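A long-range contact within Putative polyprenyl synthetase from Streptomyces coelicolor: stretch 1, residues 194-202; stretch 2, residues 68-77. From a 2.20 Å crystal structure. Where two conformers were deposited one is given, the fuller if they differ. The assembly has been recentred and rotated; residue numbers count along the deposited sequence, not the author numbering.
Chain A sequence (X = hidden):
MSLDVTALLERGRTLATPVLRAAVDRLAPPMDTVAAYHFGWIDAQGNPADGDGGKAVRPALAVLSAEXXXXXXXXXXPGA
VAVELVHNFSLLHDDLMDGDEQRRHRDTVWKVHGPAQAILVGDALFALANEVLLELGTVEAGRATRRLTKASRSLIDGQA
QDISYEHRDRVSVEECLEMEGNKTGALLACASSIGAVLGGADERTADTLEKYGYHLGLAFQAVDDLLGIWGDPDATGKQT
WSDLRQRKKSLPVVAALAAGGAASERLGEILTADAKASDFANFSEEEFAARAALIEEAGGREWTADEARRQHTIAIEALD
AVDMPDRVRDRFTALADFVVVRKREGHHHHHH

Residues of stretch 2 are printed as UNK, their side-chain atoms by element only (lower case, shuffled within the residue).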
# COMPACT_ATOMS: atom_id res chain seq x y z
N ILE A 194 -3.02 20.52 2.23
CA ILE A 194 -4.18 19.64 2.43
C ILE A 194 -5.32 20.25 3.29
O ILE A 194 -6.50 20.12 2.94
CB ILE A 194 -3.76 18.20 2.90
CG1 ILE A 194 -4.89 17.20 2.65
CG2 ILE A 194 -3.23 18.20 4.36
CD1 ILE A 194 -4.51 15.75 2.93
N GLY A 195 -4.96 20.90 4.39
CA GLY A 195 -5.92 21.62 5.23
C GLY A 195 -6.71 22.65 4.45
O GLY A 195 -7.92 22.77 4.63
N ALA A 196 -6.03 23.36 3.55
CA ALA A 196 -6.62 24.39 2.71
C ALA A 196 -7.63 23.82 1.74
O ALA A 196 -8.71 24.39 1.54
CB ALA A 196 -5.54 25.15 1.96
N VAL A 197 -7.26 22.70 1.12
CA VAL A 197 -8.15 21.96 0.22
C VAL A 197 -9.40 21.49 0.98
O VAL A 197 -10.51 21.54 0.43
CB VAL A 197 -7.42 20.77 -0.46
CG1 VAL A 197 -8.37 19.95 -1.30
CG2 VAL A 197 -6.30 21.28 -1.35
N LEU A 198 -9.22 21.09 2.24
CA LEU A 198 -10.33 20.68 3.10
C LEU A 198 -11.22 21.86 3.51
O LEU A 198 -12.41 21.69 3.80
CB LEU A 198 -9.81 19.94 4.34
CG LEU A 198 -9.29 18.50 4.15
CD1 LEU A 198 -8.65 17.94 5.42
CD2 LEU A 198 -10.40 17.56 3.66
N GLY A 199 -10.64 23.06 3.52
CA GLY A 199 -11.36 24.30 3.83
C GLY A 199 -11.95 25.01 2.62
O GLY A 199 -12.43 26.13 2.75
N GLY A 200 -11.89 24.38 1.45
CA GLY A 200 -12.54 24.90 0.24
C GLY A 200 -11.72 25.67 -0.79
O GLY A 200 -12.28 26.13 -1.80
N ALA A 201 -10.41 25.82 -0.56
CA ALA A 201 -9.51 26.57 -1.47
C ALA A 201 -9.50 26.03 -2.91
O ALA A 201 -9.60 24.82 -3.11
CB ALA A 201 -8.09 26.58 -0.92
N ASP A 202 -9.37 26.93 -3.89
CA ASP A 202 -9.37 26.56 -5.32
C ASP A 202 -8.05 25.90 -5.71
O ASP A 202 -7.07 25.96 -4.96
CB ASP A 202 -9.67 27.77 -6.23
CG ASP A 202 -10.13 27.36 -7.64
OD1 ASP A 202 -9.50 27.78 -8.63
OD2 ASP A 202 -11.12 26.61 -7.75
N UNK A 68 -5.68 29.18 6.27
CA UNK A 68 -5.52 29.97 5.05
C UNK A 68 -6.86 30.41 4.44
O UNK A 68 -7.01 31.54 3.98
c UNK A 68 -3.22 29.07 4.50
c UNK A 68 -4.65 29.84 2.61
c UNK A 68 -4.64 29.20 4.00
N UNK A 69 -7.84 29.50 4.46
CA UNK A 69 -9.18 29.81 3.96
C UNK A 69 -10.03 30.52 5.01
O UNK A 69 -11.08 31.06 4.70
c UNK A 69 -9.26 27.95 2.27
o UNK A 69 -9.90 27.57 4.55
c UNK A 69 -9.92 28.54 3.50
N UNK A 70 -9.56 30.50 6.26
CA UNK A 70 -10.31 31.08 7.38
C UNK A 70 -10.98 30.05 8.28
O UNK A 70 -11.52 30.40 9.33
N UNK A 71 -10.93 28.79 7.87
CA UNK A 71 -11.53 27.69 8.63
C UNK A 71 -10.78 27.43 9.94
O UNK A 71 -9.66 27.91 10.14
c UNK A 71 -11.59 26.42 7.78
N UNK A 72 -11.42 26.69 10.84
CA UNK A 72 -10.82 26.32 12.13
C UNK A 72 -9.70 25.30 11.90
O UNK A 72 -9.76 24.53 10.92
c UNK A 72 -11.88 25.75 13.07
N UNK A 73 -8.66 25.30 12.76
CA UNK A 73 -7.57 24.31 12.68
C UNK A 73 -8.06 22.87 12.54
O UNK A 73 -7.53 22.11 11.72
c UNK A 73 -8.36 26.36 13.74
c UNK A 73 -7.50 25.65 14.74
c UNK A 73 -6.82 24.50 14.01
N UNK A 74 -9.11 22.52 13.29
CA UNK A 74 -9.69 21.18 13.32
C UNK A 74 -10.13 20.63 11.97
O UNK A 74 -10.15 19.41 11.78
o UNK A 74 -10.11 24.05 16.22
c UNK A 74 -11.32 22.41 14.95
o UNK A 74 -10.26 22.04 17.08
c UNK A 74 -10.83 21.08 14.36
c UNK A 74 -10.50 22.86 16.17
N UNK A 75 -10.46 21.52 11.02
CA UNK A 75 -10.84 21.15 9.65
C UNK A 75 -9.69 20.43 8.92
O UNK A 75 -9.92 19.52 8.11
c UNK A 75 -12.59 22.97 9.47
c UNK A 75 -11.55 22.11 7.35
c UNK A 75 -11.32 22.41 8.85
N UNK A 76 -8.46 20.80 9.24
CA UNK A 76 -7.28 20.18 8.66
C UNK A 76 -6.78 18.94 9.39
O UNK A 76 -5.81 18.32 8.95
N UNK A 77 -7.42 18.59 10.50
CA UNK A 77 -7.03 17.40 11.28
C UNK A 77 -7.13 16.06 10.52
O UNK A 77 -6.21 15.26 10.61
c UNK A 77 -7.65 17.37 12.72
c UNK A 77 -7.62 15.96 13.35
c UNK A 77 -6.91 18.34 13.62

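Position 68 carries three side-chain carbons, one bonded to CA and bearing the other two. CA-to-CB points toward stretch 1, but the closest approach is 4.6 Å, from CB to CB of Ala-196, beyond contact range. A fork at CB made of carbon alone identifies Val-68.

Position 69 also forks at CB, into one oxygen and one carbon. The carbon lies 3.7 Å from O of Ala-196 and 3.7 Å from CB of Ala-201; the oxygen lies 3.4 Å from O of Gly-199, without a hydrogen bond across the contact. This is Thr-69, chi1 in the p well, with 70 Å² covered by stretch 1, the largest area of any residue here.

Position 70 has no side-chain atoms, and its phi of 105° would jam a CB against the preceding carbonyl oxygen. It is Gly-70, the first residue to leave helical geometry.

Position 71 has a single carbon, CB, which lies 4.5 Å from CA of Gly-199. It is Ala-71.

Position 72 again has one carbon, CB, and it is out of reach of stretch 1: Ala-72.

At position 73 three carbons close a ring onto the backbone N, with phi at -48°. The ring defines Pro-73, which opens the 3-10 segment.

Position 74 has a chain of three carbons, the last carrying two oxygens. This carboxylate belongs to Glu-74; it makes no contact with stretch 1 and touches a crystal neighbour.

Position 75 has one carbon carrying two more. One of these lies 4.1 Å from CB of Leu-198 and 4.0 Å from N of Gly-199. The all-carbon fork gives Val-75, chi1 in the t well.

Position 76 has no side-chain atoms. Its CA is 4.0 Å from CA of Gly-195, and an ideal CB would sit a tight 3.4 Å from that same atom. It is Gly-76.

Position 77 has three carbons forked at CB, which points away from stretch 1: Val-77.

The contact buries 348 Å² and rests on packing, with no hydrogen bond between the stretches. Two glycines let the backbones meet at Gly-195 and Gly-76. One helical turn later, Leu-198 covers the end of the 3-10 segment, its CD1 3.4 Å from O of Val-75. Gly-199, where the helix ends, leaves room for the threonine: an ideal CB there would fall 2.4 Å from OG1 of Thr-69, a clash. Beyond it, the chain turns so that Ala-201 N bonds to Ala-196 O at 3.1 Å, and CG2 of Thr-69 packs against both residues.

Stretch 2 68-77: VTGAAPEVGV
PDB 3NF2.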